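Local coordinates for melanin biosynthesis protein TyrA, putative (Shewanella oneidensis, PDB 2IIZ), which binds heme b and probably works as a dye-decolorizing peroxidase, a heme enzyme family that oxidises its substrates with hydrogen peroxide, at residues M26-D31 against E100-V105; V14-N19 against H106-R111; G18-V23 against G138-D143; A42-Y47 against S123-D128. One frame throughout, in Å; residues are numbered along the deposited sequence.

Interactions 1 and 3 pair strands of one sheet, in which strand 21-29 runs between strands 103-109 and 130-139, and interaction 2 sets a loop against strand 103-109; interaction 4 joins the two helices that follow strands 21-29 and 103-109. Interaction 1 is buried and mixes backbone pairing with aromatic packing round M26. Interactions 2 and 3 start from the same loop, share G18 and N19, and touch through D110 and L20; each has an arginine at the loop, direct in interaction 2, water-mediated in interaction 3. Interaction 4, partly buried, has no hydrogen bond across its segments, is mainly apolar, and meets interaction 1 where F126 packs on F27.

Interaction 1: residues M26-D31 against E100-V105; sequences MFNAND and EYDLFV
F27 and L103 form an antiparallel hydrogen-bonded pair, F27 N to L103 O at 2.8 Å and L103 N to F27 O at 2.9 Å, on short strands whose directions differ by 149°. D102, one residue earlier, also faces F27, which makes a classic beta bulge. Beyond it side-chain acceptors carry the pairing on. OD1 of N28 takes the amide of D102 at 2.8 Å, nearly along the C=O axis (170°). In return OD2 of D102 accepts A29 N at 2.9 Å, on the anti side of the carboxylate and tilted out of its plane. A water accepting from N28 ND2 and donating to E100 O spans the outer end.

On the face bearing M26 and F104, M26 (selenomethionine here) runs between two rings. Its CB sits over one face of Y101, displaced toward the rim. The bend at chi2 (-67°) places SE 3.6 Å from Y101 CD2, an oblique Met-aromatic contact repeated on F104. The terminal CE then reaches over a face of F104, 3.3 Å from CD1. F27 and L103 point to the other face, where F27 CE2 meets V105 CG2 at 3.9 Å.

Strand 130-139 flanks strand 21-29, M26 bonding through its backbone to V133 and E134. Strand 291-301, further across the same sheet, brings F299 against M26 and F104. On the F27 face, L103 packs on L37 and I41 of helix 34-54, and the F27 ring meets that of F126.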
loop_
_atom_site.group_PDB
_atom_site.type_symbol
_atom_site.label_atom_id
_atom_site.label_comp_id
_atom_site.label_asym_id
_atom_site.label_seq_id
_atom_site.Cartn_x
_atom_site.Cartn_y
_atom_site.Cartn_z
HETATM N N MSE A 26 -12.181 8.580 -0.139
HETATM C CA MSE A 26 -12.996 9.668 -0.627
HETATM C C MSE A 26 -14.167 9.071 -1.364
HETATM O O MSE A 26 -13.964 8.286 -2.298
HETATM C CB MSE A 26 -12.155 10.485 -1.569
HETATM C CG MSE A 26 -10.998 11.109 -0.849
HETATM SE SE MSE A 26 -11.734 12.410 0.384
HETATM C CE MSE A 26 -10.003 13.053 1.007
ATOM N N PHE A 27 -15.375 9.436 -0.926
ATOM C CA PHE A 27 -16.628 8.930 -1.500
ATOM C C PHE A 27 -17.483 10.083 -1.972
ATOM O O PHE A 27 -17.513 11.151 -1.353
ATOM C CB PHE A 27 -17.482 8.170 -0.472
ATOM C CG PHE A 27 -16.831 6.952 0.095
ATOM C CD1 PHE A 27 -16.962 5.724 -0.537
ATOM C CD2 PHE A 27 -16.088 7.032 1.267
ATOM C CE1 PHE A 27 -16.361 4.588 -0.018
ATOM C CE2 PHE A 27 -15.490 5.915 1.790
ATOM C CZ PHE A 27 -15.625 4.674 1.141
ATOM N N ASN A 28 -18.182 9.843 -3.069
ATOM C CA ASN A 28 -19.187 10.751 -3.566
ATOM C C ASN A 28 -20.513 10.008 -3.575
ATOM O O ASN A 28 -20.589 8.823 -3.933
ATOM C CB ASN A 28 -18.818 11.287 -4.956
ATOM C CG ASN A 28 -17.837 12.451 -4.896
ATOM O OD1 ASN A 28 -17.619 13.053 -3.840
ATOM N ND2 ASN A 28 -17.241 12.773 -6.035
ATOM N N ALA A 29 -21.551 10.725 -3.162
ATOM C CA ALA A 29 -22.850 10.137 -2.935
ATOM C C ALA A 29 -23.655 10.106 -4.225
ATOM O O ALA A 29 -23.518 10.982 -5.073
ATOM C CB ALA A 29 -23.587 10.919 -1.864
ATOM N N ASN A 30 -24.497 9.086 -4.361
ATOM C CA ASN A 30 -25.379 8.968 -5.506
ATOM C C ASN A 30 -26.496 10.009 -5.361
ATOM O O ASN A 30 -26.567 10.699 -4.334
ATOM C CB ASN A 30 -25.928 7.530 -5.627
ATOM C CG ASN A 30 -24.821 6.481 -5.837
ATOM O OD1 ASN A 30 -23.747 6.782 -6.351
ATOM N ND2 ASN A 30 -25.091 5.246 -5.433
ATOM N N ASP A 31 -27.356 10.133 -6.371
ATOM C CA ASP A 31 -28.430 11.133 -6.344
ATOM C C ASP A 31 -29.514 10.792 -5.313
ATOM O O ASP A 31 -29.960 9.644 -5.231
ATOM C CB ASP A 31 -29.091 11.268 -7.732
ATOM C CG ASP A 31 -28.275 12.113 -8.716
ATOM O OD1 ASP A 31 -27.118 12.474 -8.422
ATOM O OD2 ASP A 31 -28.806 12.419 -9.805
ATOM N N GLU A 100 -13.275 18.759 -4.502
ATOM C CA GLU A 100 -14.019 18.442 -3.307
ATOM C C GLU A 100 -14.632 17.065 -3.452
ATOM O O GLU A 100 -14.940 16.643 -4.582
ATOM C CB GLU A 100 -15.136 19.456 -3.097
ATOM C CG GLU A 100 -14.693 20.922 -3.198
ATOM C CD GLU A 100 -14.056 21.464 -1.945
ATOM O OE1 GLU A 100 -13.797 20.703 -0.983
ATOM O OE2 GLU A 100 -13.816 22.681 -1.928
ATOM N N TYR A 101 -14.796 16.388 -2.306
ATOM C CA TYR A 101 -15.436 15.066 -2.210
ATOM C C TYR A 101 -16.515 15.131 -1.131
ATOM O O TYR A 101 -16.349 15.854 -0.148
ATOM C CB TYR A 101 -14.417 13.975 -1.847
ATOM C CG TYR A 101 -13.235 13.923 -2.788
ATOM C CD1 TYR A 101 -13.323 13.255 -4.008
ATOM C CD2 TYR A 101 -12.026 14.548 -2.458
ATOM C CE1 TYR A 101 -12.241 13.208 -4.880
ATOM C CE2 TYR A 101 -10.935 14.508 -3.317
ATOM C CZ TYR A 101 -11.050 13.836 -4.529
ATOM O OH TYR A 101 -9.980 13.788 -5.391
ATOM N N ASP A 102 -17.603 14.377 -1.322
ATOM C CA ASP A 102 -18.746 14.385 -0.396
ATOM C C ASP A 102 -18.404 13.855 1.001
ATOM O O ASP A 102 -18.835 14.418 2.015
ATOM C CB ASP A 102 -19.915 13.563 -0.965
ATOM C CG ASP A 102 -20.561 14.211 -2.179
ATOM O OD1 ASP A 102 -20.201 15.354 -2.536
ATOM O OD2 ASP A 102 -21.432 13.566 -2.782
ATOM N N LEU A 103 -17.639 12.773 1.042
ATOM C CA LEU A 103 -17.264 12.143 2.299
ATOM C C LEU A 103 -15.822 11.677 2.297
ATOM O O LEU A 103 -15.302 11.198 1.278
ATOM C CB LEU A 103 -18.148 10.935 2.576
ATOM C CG LEU A 103 -19.636 11.172 2.779
ATOM C CD1 LEU A 103 -20.316 9.817 2.838
ATOM C CD2 LEU A 103 -19.911 11.963 4.053
ATOM N N PHE A 104 -15.202 11.821 3.463
ATOM C CA PHE A 104 -13.835 11.411 3.704
ATOM C C PHE A 104 -13.834 10.511 4.940
ATOM O O PHE A 104 -14.377 10.875 5.998
ATOM C CB PHE A 104 -12.969 12.653 3.909
ATOM C CG PHE A 104 -11.520 12.373 4.258
ATOM C CD1 PHE A 104 -10.826 11.305 3.703
ATOM C CD2 PHE A 104 -10.849 13.202 5.142
ATOM C CE1 PHE A 104 -9.503 11.071 4.030
ATOM C CE2 PHE A 104 -9.537 12.971 5.470
ATOM C CZ PHE A 104 -8.859 11.897 4.908
ATOM N N VAL A 105 -13.225 9.334 4.779
ATOM C CA VAL A 105 -13.013 8.406 5.863
ATOM C C VAL A 105 -11.509 8.267 6.058
ATOM O O VAL A 105 -10.777 7.761 5.177
ATOM C CB VAL A 105 -13.641 7.020 5.571
ATOM C CG1 VAL A 105 -13.318 6.039 6.668
ATOM C CG2 VAL A 105 -15.144 7.130 5.427
HETATM O O HOH W 1 -14.754 14.834 -6.441
#

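Interaction 2: residues V14-N19 against H106-R111; sequences VCAEGN and HLRCDR. With EDO (1,2-ethanediol), chain D; EDO (1,2-ethanediol), chain E.
R108 reaches from strand 103-109 into the loop 14-19 and grips two oxygens with one edge of its guanidinium. Its NH2 donates to E17 O at 2.8 Å in a bent bond (133°); E17 O lies near the guanidinium plane, although NH2 stands above the plane of that carbonyl. NE donates to N19 OD1 at 3.3 Å, a longer but straighter bond. The bend at chi3 (67°) turns NE toward the loop, and the amide of N19 is set 69° from the guanidinium. E17 O and N19 OD1, two acceptors only 3.0 Å apart, are both met by one guanidinium, probably charged, which would offset their repulsion; its NH1 is held by Q244. N19 is fixed further by N61 at OD1 and by A59 at ND2.

The other end is looser. N19 ND2 makes only a weak bond to D110 OD1, at 3.2 Å; that oxygen has a better donor in L20 N. Two 1,2-ethanediol molecules, probably from the crystallisation liquor, touch D110 at OD2 and O through weak bonds, and E17 and G18 are exposed.

Strand 103-109 here lies between strands 21-29 and 61-67, with L107 and C109 turned against L115 of helix 112-125.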
loop_
_atom_site.group_PDB
_atom_site.type_symbol
_atom_site.label_atom_id
_atom_site.label_comp_id
_atom_site.label_asym_id
_atom_site.label_seq_id
_atom_site.Cartn_x
_atom_site.Cartn_y
_atom_site.Cartn_z
ATOM N N VAL A 14 -9.108 12.472 15.243
ATOM C CA VAL A 14 -8.825 13.840 14.815
ATOM C C VAL A 14 -7.546 14.329 15.429
ATOM O O VAL A 14 -6.706 14.922 14.733
ATOM C CB VAL A 14 -9.924 14.826 15.219
ATOM C CG1 VAL A 14 -9.536 16.241 14.780
ATOM C CG2 VAL A 14 -11.259 14.439 14.571
ATOM N N CYS A 15 -7.415 14.089 16.736
ATOM C CA CYS A 15 -6.254 14.507 17.516
ATOM C C CYS A 15 -5.284 13.358 17.825
ATOM O O CYS A 15 -4.335 13.539 18.586
ATOM C CB CYS A 15 -6.703 15.121 18.829
ATOM S SG CYS A 15 -7.659 16.626 18.690
ATOM N N ALA A 16 -5.505 12.187 17.248
ATOM C CA ALA A 16 -4.707 11.023 17.631
ATOM C C ALA A 16 -3.230 11.286 17.428
ATOM O O ALA A 16 -2.838 12.012 16.509
ATOM C CB ALA A 16 -5.129 9.794 16.835
ATOM N N GLU A 17 -2.415 10.693 18.291
ATOM C CA GLU A 17 -0.971 10.647 18.071
ATOM C C GLU A 17 -0.678 9.839 16.802
ATOM O O GLU A 17 -1.543 9.114 16.283
ATOM C CB GLU A 17 -0.249 10.020 19.270
ATOM C CG GLU A 17 -0.317 10.826 20.567
ATOM C CD GLU A 17 0.348 12.195 20.456
ATOM O OE1 GLU A 17 1.261 12.339 19.605
ATOM O OE2 GLU A 17 -0.043 13.126 21.218
ATOM N N GLY A 18 0.541 9.973 16.297
ATOM C CA GLY A 18 0.940 9.342 15.011
ATOM C C GLY A 18 0.833 7.831 14.992
ATOM O O GLY A 18 0.797 7.218 16.063
ATOM N N ASN A 19 0.791 7.250 13.780
ATOM C CA ASN A 19 0.703 5.790 13.558
ATOM C C ASN A 19 1.552 5.340 12.401
ATOM O O ASN A 19 1.892 6.135 11.527
ATOM C CB ASN A 19 -0.731 5.343 13.222
ATOM C CG ASN A 19 -1.694 5.525 14.388
ATOM O OD1 ASN A 19 -2.150 6.629 14.655
ATOM N ND2 ASN A 19 -1.993 4.452 15.075
ATOM N N HIS A 106 -11.068 8.715 7.227
ATOM C CA HIS A 106 -9.670 8.745 7.607
ATOM C C HIS A 106 -9.422 7.672 8.630
ATOM O O HIS A 106 -9.953 7.748 9.742
ATOM C CB HIS A 106 -9.398 10.087 8.238
ATOM C CG HIS A 106 -8.006 10.264 8.733
ATOM N ND1 HIS A 106 -7.036 10.911 7.998
ATOM C CD2 HIS A 106 -7.422 9.900 9.892
ATOM C CE1 HIS A 106 -5.910 10.934 8.682
ATOM N NE2 HIS A 106 -6.115 10.326 9.835
ATOM N N LEU A 107 -8.616 6.678 8.256
ATOM C CA LEU A 107 -8.381 5.517 9.119
ATOM C C LEU A 107 -6.917 5.326 9.442
ATOM O O LEU A 107 -6.053 5.469 8.568
ATOM C CB LEU A 107 -8.914 4.235 8.472
ATOM C CG LEU A 107 -10.350 4.285 7.967
ATOM C CD1 LEU A 107 -10.726 2.970 7.281
ATOM C CD2 LEU A 107 -11.325 4.605 9.091
ATOM N N ARG A 108 -6.638 4.984 10.699
ATOM C CA ARG A 108 -5.242 4.841 11.145
ATOM C C ARG A 108 -4.980 3.687 12.094
ATOM O O ARG A 108 -5.861 3.293 12.853
ATOM C CB ARG A 108 -4.758 6.162 11.743
ATOM C CG ARG A 108 -3.908 6.898 10.749
ATOM C CD ARG A 108 -3.822 8.329 11.000
ATOM N NE ARG A 108 -3.109 8.635 12.221
ATOM C CZ ARG A 108 -2.598 9.826 12.513
ATOM N NH1 ARG A 108 -2.694 10.845 11.667
ATOM N NH2 ARG A 108 -1.981 9.991 13.664
ATOM N N CYS A 109 -3.756 3.149 12.034
ATOM C CA CYS A 109 -3.367 1.996 12.851
ATOM C C CYS A 109 -1.883 1.684 12.664
ATOM O O CYS A 109 -1.289 2.005 11.618
ATOM C CB CYS A 109 -4.183 0.763 12.429
ATOM S SG CYS A 109 -4.134 -0.645 13.561
ATOM N N ASP A 110 -1.291 1.054 13.671
ATOM C CA ASP A 110 0.069 0.512 13.579
ATOM C C ASP A 110 0.123 -0.857 12.865
ATOM O O ASP A 110 1.200 -1.432 12.676
ATOM C CB ASP A 110 0.668 0.434 14.980
ATOM C CG ASP A 110 0.789 1.812 15.618
ATOM O OD1 ASP A 110 0.756 2.820 14.874
ATOM O OD2 ASP A 110 0.911 1.904 16.850
ATOM N N ARG A 111 -1.045 -1.360 12.471
ATOM C CA ARG A 111 -1.155 -2.602 11.714
ATOM C C ARG A 111 -1.932 -2.293 10.460
ATOM O O ARG A 111 -2.983 -1.650 10.501
ATOM C CB ARG A 111 -1.893 -3.682 12.510
ATOM C CG ARG A 111 -1.090 -4.250 13.655
ATOM C CD ARG A 111 -1.776 -5.393 14.356
ATOM N NE ARG A 111 -2.099 -6.498 13.444
ATOM C CZ ARG A 111 -2.490 -7.705 13.855
ATOM N NH1 ARG A 111 -2.605 -7.975 15.148
ATOM N NH2 ARG A 111 -2.765 -8.660 12.973
HETATM C C1 EDO D . 4.020 3.612 16.717
HETATM O O1 EDO D . 4.194 4.860 17.379
HETATM C C2 EDO D . 4.758 2.522 17.485
HETATM O O2 EDO D . 4.277 1.230 17.090
HETATM C C1 EDO E . 0.610 -5.775 9.766
HETATM O O1 EDO E . -0.090 -6.050 8.538
HETATM C C2 EDO E . 1.566 -4.598 9.532
HETATM O O2 EDO E . 2.019 -3.979 10.752
#

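Interaction 3: residues G18-V23 against G138-D143; sequences GNLHSV and GFRFMD. With EDO (1,2-ethanediol), chain D.
The antiparallel pairing of strand 21-29 with strand 130-139, the outermost strand on this side of the sheet within the chain, brings S22 opposite G138. This is a hydrogen-bonded pair: G138 N reaches S22 O at 2.9 Å, and S22 N reaches G138 O at 3.2 Å. The ladder extends past the strand ends through R140 N to L20 O at 3.1 Å, and between these rungs H21 and F139 form a non-hydrogen-bonded pair. S22 OG has chi1 65°, which lays it over the glycine, 3.1 Å from G138 CA; the absence of a side chain at G138 gives it that place, and it is hydrogen-bonded to Y24 OH. A water donates to G138 O and lies 2.7 Å from H21 ND1.

Toward the loop R140 takes over. Its CD passes L20 CD2 at 3.7 Å as the two side chains cross obliquely. The guanidinium works through solvent: NE donates at 3.0 Å to a water that in turn donates to N19 O at 2.8 Å. A second water, held weakly by NH2, donates to G18 O, and NH1 makes a weak bond to a 1,2-ethanediol. R140 thus bridges to this loop without a direct hydrogen bond from its guanidinium.

The rings of F139 and H21 meet the second subunit, F139 against its Y112 and H116 and H21 against its H21. Within the chain, V23 makes a backbone hydrogen bond to L107 of strand 103-109, L115 of helix 112-125 covers H21 and V23, and S22 and F139 touch M246 and P247 of strand 238-249.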
loop_
_atom_site.group_PDB
_atom_site.type_symbol
_atom_site.label_atom_id
_atom_site.label_comp_id
_atom_site.label_asym_id
_atom_site.label_seq_id
_atom_site.Cartn_x
_atom_site.Cartn_y
_atom_site.Cartn_z
ATOM N N GLY A 18 0.541 9.973 16.297
ATOM C CA GLY A 18 0.940 9.342 15.011
ATOM C C GLY A 18 0.833 7.831 14.992
ATOM O O GLY A 18 0.797 7.218 16.063
ATOM N N ASN A 19 0.791 7.250 13.780
ATOM C CA ASN A 19 0.703 5.790 13.558
ATOM C C ASN A 19 1.552 5.340 12.401
ATOM O O ASN A 19 1.892 6.135 11.527
ATOM C CB ASN A 19 -0.731 5.343 13.222
ATOM C CG ASN A 19 -1.694 5.525 14.388
ATOM O OD1 ASN A 19 -2.150 6.629 14.655
ATOM N ND2 ASN A 19 -1.993 4.452 15.075
ATOM N N LEU A 20 1.884 4.053 12.384
ATOM C CA LEU A 20 2.683 3.512 11.291
ATOM C C LEU A 20 1.967 3.470 9.932
ATOM O O LEU A 20 2.629 3.466 8.895
ATOM C CB LEU A 20 3.180 2.105 11.629
ATOM C CG LEU A 20 4.055 1.994 12.883
ATOM C CD1 LEU A 20 4.431 0.527 13.217
ATOM C CD2 LEU A 20 5.301 2.822 12.731
ATOM N N HIS A 21 0.631 3.433 9.923
ATOM C CA HIS A 21 -0.119 3.262 8.669
ATOM C C HIS A 21 -1.467 3.970 8.705
ATOM O O HIS A 21 -1.988 4.290 9.761
ATOM C CB HIS A 21 -0.409 1.802 8.392
ATOM C CG HIS A 21 0.794 0.906 8.282
ATOM N ND1 HIS A 21 1.665 0.950 7.216
ATOM C CD2 HIS A 21 1.243 -0.088 9.090
ATOM C CE1 HIS A 21 2.608 0.033 7.379
ATOM N NE2 HIS A 21 2.377 -0.613 8.509
ATOM N N SER A 22 -2.023 4.201 7.522
ATOM C CA SER A 22 -3.299 4.884 7.383
ATOM C C SER A 22 -3.949 4.604 6.030
ATOM O O SER A 22 -3.269 4.252 5.057
ATOM C CB SER A 22 -3.070 6.391 7.477
ATOM O OG SER A 22 -2.302 6.798 6.369
ATOM N N VAL A 23 -5.272 4.786 5.983
ATOM C CA VAL A 23 -6.057 4.685 4.739
ATOM C C VAL A 23 -6.947 5.925 4.601
ATOM O O VAL A 23 -7.542 6.418 5.587
ATOM C CB VAL A 23 -6.921 3.451 4.736
ATOM C CG1 VAL A 23 -7.695 3.306 3.430
ATOM C CG2 VAL A 23 -6.048 2.210 4.961
ATOM N N GLY A 138 -1.268 5.690 3.503
ATOM C CA GLY A 138 -0.176 6.450 4.101
ATOM C C GLY A 138 0.734 5.538 4.905
ATOM O O GLY A 138 0.326 4.451 5.367
ATOM N N PHE A 139 1.974 5.972 5.080
ATOM C CA PHE A 139 2.906 5.220 5.896
ATOM C C PHE A 139 3.922 6.138 6.565
ATOM O O PHE A 139 4.367 7.108 5.956
ATOM C CB PHE A 139 3.614 4.188 5.045
ATOM C CG PHE A 139 4.423 4.772 3.921
ATOM C CD1 PHE A 139 3.820 5.136 2.728
ATOM C CD2 PHE A 139 5.792 4.950 4.057
ATOM C CE1 PHE A 139 4.565 5.675 1.681
ATOM C CE2 PHE A 139 6.552 5.486 3.007
ATOM C CZ PHE A 139 5.934 5.846 1.822
ATOM N N ARG A 140 4.267 5.827 7.812
ATOM C CA ARG A 140 5.412 6.447 8.472
ATOM C C ARG A 140 6.695 6.130 7.713
ATOM O O ARG A 140 6.935 4.979 7.365
ATOM C CB ARG A 140 5.561 5.942 9.900
ATOM C CG ARG A 140 6.723 6.583 10.654
ATOM C CD ARG A 140 6.757 6.187 12.124
ATOM N NE ARG A 140 5.668 6.804 12.877
ATOM C CZ ARG A 140 5.415 6.592 14.172
ATOM N NH1 ARG A 140 6.171 5.769 14.884
ATOM N NH2 ARG A 140 4.393 7.210 14.764
ATOM N N PHE A 141 7.513 7.151 7.457
ATOM C CA PHE A 141 8.781 6.947 6.771
ATOM C C PHE A 141 9.902 7.231 7.768
ATOM O O PHE A 141 10.047 8.346 8.263
ATOM C CB PHE A 141 8.890 7.857 5.544
ATOM C CG PHE A 141 10.117 7.601 4.703
ATOM C CD1 PHE A 141 10.269 6.402 4.018
ATOM C CD2 PHE A 141 11.121 8.560 4.599
ATOM C CE1 PHE A 141 11.376 6.162 3.252
ATOM C CE2 PHE A 141 12.250 8.332 3.823
ATOM C CZ PHE A 141 12.377 7.125 3.148
HETATM N N MSE A 142 10.692 6.207 8.058
HETATM C CA MSE A 142 11.814 6.323 9.012
HETATM C C MSE A 142 11.296 6.818 10.391
HETATM O O MSE A 142 10.251 6.353 10.826
HETATM C CB MSE A 142 12.928 7.201 8.411
HETATM C CG MSE A 142 13.421 6.701 7.050
HETATM SE SE MSE A 142 13.955 4.787 6.989
HETATM C CE MSE A 142 12.474 3.986 6.748
ATOM N N ASP A 143 12.014 7.736 11.050
ATOM C CA ASP A 143 11.568 8.326 12.326
ATOM C C ASP A 143 10.660 9.517 12.083
ATOM O O ASP A 143 11.032 10.670 12.324
ATOM C CB ASP A 143 12.748 8.720 13.255
ATOM C CG ASP A 143 13.944 9.314 12.514
ATOM O OD1 ASP A 143 14.102 9.059 11.293
ATOM O OD2 ASP A 143 14.736 10.035 13.175
HETATM C C1 EDO D . 4.020 3.612 16.717
HETATM O O1 EDO D . 4.194 4.860 17.379
HETATM C C2 EDO D . 4.758 2.522 17.485
HETATM O O2 EDO D . 4.277 1.230 17.090
HETATM O O HOH W 2 3.319 7.809 17.999
HETATM O O HOH W 3 3.332 8.465 11.999
HETATM O O HOH W 4 0.641 1.777 4.826
#

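Interaction 4: residues A42-Y47 against S123-D128; sequences ANVAQY and SQMFED
M125, a selenomethionine in this crystal, lays its selenium obliquely against the ring of Y47, SE to CD2 at 3.7 Å. SE stands 36° off the normal through the ring centre, a Met-aromatic contact. The chain runs extended through chi2 (175°), which carries SE toward helix 34-54. A turn at chi3 (84°) swings CE away to the preceding helical turn, 3.7 Å from N43 CB and 3.6 Å from N43 O. N43 O accepts the amide of Y47 within the helix; the methyl lies against it in van der Waals contact.

V44 fills the inner side. Its CG2 touches M125 CB at 3.8 Å, the two side chains lying alongside one another and pointing opposite ways, and reaches CZ of F126 at 4.3 Å. M125 is therefore held among N43, V44 and Y47, one side chain reaching across about one turn of helix 34-54. No hydrogen bond crosses between the segments. E127 is the first residue to leave helical backbone angles, with a positive phi of 64°, and the chain turns off toward strand 130-139.

V44 and Y47 also touch I122 on helix 112-125, while F126 packs on L37 and C40 of helix 34-54. A bound sodium ion lies about 4 Å from the side chain of Y47. Two neighbouring helices packed on one face of an antiparallel sheet with strand order 4-1-3-2 are characteristic of the ferredoxin-like fold, which DyP-type peroxidases use in their N-terminal half.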
loop_
_atom_site.group_PDB
_atom_site.type_symbol
_atom_site.label_atom_id
_atom_site.label_comp_id
_atom_site.label_asym_id
_atom_site.label_seq_id
_atom_site.Cartn_x
_atom_site.Cartn_y
_atom_site.Cartn_z
ATOM N N ALA A 42 -23.939 7.475 10.686
ATOM C CA ALA A 42 -23.957 7.338 12.150
ATOM C C ALA A 42 -23.332 6.016 12.590
ATOM O O ALA A 42 -22.487 5.985 13.485
ATOM C CB ALA A 42 -25.378 7.450 12.688
ATOM N N ASN A 43 -23.758 4.930 11.950
ATOM C CA ASN A 43 -23.233 3.598 12.244
ATOM C C ASN A 43 -21.741 3.505 12.011
ATOM O O ASN A 43 -21.049 2.854 12.784
ATOM C CB ASN A 43 -23.912 2.543 11.379
ATOM C CG ASN A 43 -25.358 2.378 11.710
ATOM O OD1 ASN A 43 -25.739 2.351 12.880
ATOM N ND2 ASN A 43 -26.187 2.263 10.679
ATOM N N VAL A 44 -21.262 4.153 10.946
ATOM C CA VAL A 44 -19.850 4.099 10.564
ATOM C C VAL A 44 -18.988 4.881 11.537
ATOM O O VAL A 44 -17.934 4.405 11.970
ATOM C CB VAL A 44 -19.622 4.623 9.127
ATOM C CG1 VAL A 44 -18.144 4.776 8.829
ATOM C CG2 VAL A 44 -20.263 3.672 8.104
ATOM N N ALA A 45 -19.445 6.078 11.874
ATOM C CA ALA A 45 -18.776 6.911 12.871
ATOM C C ALA A 45 -18.627 6.186 14.211
ATOM O O ALA A 45 -17.579 6.215 14.854
ATOM C CB ALA A 45 -19.564 8.180 13.069
ATOM N N GLN A 46 -19.699 5.536 14.618
ATOM C CA GLN A 46 -19.740 4.801 15.866
ATOM C C GLN A 46 -18.766 3.640 15.858
ATOM O O GLN A 46 -18.008 3.452 16.803
ATOM C CB GLN A 46 -21.137 4.247 16.040
ATOM C CG GLN A 46 -21.403 3.583 17.371
ATOM C CD GLN A 46 -22.798 3.017 17.413
ATOM O OE1 GLN A 46 -23.631 3.455 18.205
ATOM N NE2 GLN A 46 -23.066 2.028 16.544
ATOM N N TYR A 47 -18.809 2.864 14.779
ATOM C CA TYR A 47 -17.961 1.694 14.596
ATOM C C TYR A 47 -16.505 2.107 14.714
ATOM O O TYR A 47 -15.755 1.507 15.474
ATOM C CB TYR A 47 -18.286 1.094 13.226
ATOM C CG TYR A 47 -17.445 -0.049 12.714
ATOM C CD1 TYR A 47 -17.347 -1.255 13.399
ATOM C CD2 TYR A 47 -16.757 0.078 11.501
ATOM C CE1 TYR A 47 -16.559 -2.304 12.886
ATOM C CE2 TYR A 47 -15.981 -0.945 10.991
ATOM C CZ TYR A 47 -15.879 -2.131 11.672
ATOM O OH TYR A 47 -15.088 -3.122 11.114
ATOM N N SER A 123 -16.653 0.042 3.602
ATOM C CA SER A 123 -17.168 0.040 2.233
ATOM C C SER A 123 -18.499 -0.731 2.116
ATOM O O SER A 123 -19.432 -0.308 1.416
ATOM C CB SER A 123 -16.114 -0.577 1.306
ATOM O OG SER A 123 -16.654 -0.936 0.057
ATOM N N GLN A 124 -18.579 -1.863 2.803
ATOM C CA GLN A 124 -19.786 -2.661 2.781
ATOM C C GLN A 124 -20.900 -1.964 3.551
ATOM O O GLN A 124 -22.076 -2.126 3.233
ATOM C CB GLN A 124 -19.517 -4.042 3.354
ATOM C CG GLN A 124 -18.571 -4.836 2.492
ATOM C CD GLN A 124 -18.386 -6.252 2.981
ATOM O OE1 GLN A 124 -19.363 -6.949 3.273
ATOM N NE2 GLN A 124 -17.124 -6.696 3.072
HETATM N N MSE A 125 -20.533 -1.186 4.562
HETATM C CA MSE A 125 -21.527 -0.434 5.311
HETATM C C MSE A 125 -22.252 0.590 4.423
HETATM O O MSE A 125 -23.440 0.827 4.606
HETATM C CB MSE A 125 -20.905 0.212 6.558
HETATM C CG MSE A 125 -20.528 -0.835 7.614
HETATM SE SE MSE A 125 -19.602 -0.150 9.172
HETATM C CE MSE A 125 -21.097 0.394 10.159
ATOM N N PHE A 126 -21.552 1.185 3.460
ATOM C CA PHE A 126 -22.167 2.223 2.610
ATOM C C PHE A 126 -23.120 1.693 1.557
ATOM O O PHE A 126 -23.855 2.478 0.960
ATOM C CB PHE A 126 -21.105 3.096 1.947
ATOM C CG PHE A 126 -20.527 4.121 2.860
ATOM C CD1 PHE A 126 -21.352 5.001 3.545
ATOM C CD2 PHE A 126 -19.168 4.212 3.043
ATOM C CE1 PHE A 126 -20.817 5.965 4.405
ATOM C CE2 PHE A 126 -18.626 5.165 3.894
ATOM C CZ PHE A 126 -19.453 6.045 4.578
ATOM N N GLU A 127 -23.105 0.377 1.334
ATOM C CA GLU A 127 -24.076 -0.301 0.452
ATOM C C GLU A 127 -23.911 0.204 -0.985
ATOM O O GLU A 127 -22.795 0.215 -1.505
ATOM C CB GLU A 127 -25.514 -0.121 0.969
ATOM N N ASP A 128 -25.000 0.618 -1.625
ATOM C CA ASP A 128 -24.921 1.209 -2.958
ATOM C C ASP A 128 -25.346 2.672 -2.893
ATOM O O ASP A 128 -25.903 3.201 -3.846
ATOM C CB ASP A 128 -25.803 0.427 -3.946
ATOM C CG ASP A 128 -25.304 -1.004 -4.185
ATOM O OD2 ASP A 128 -24.071 -1.237 -4.223
#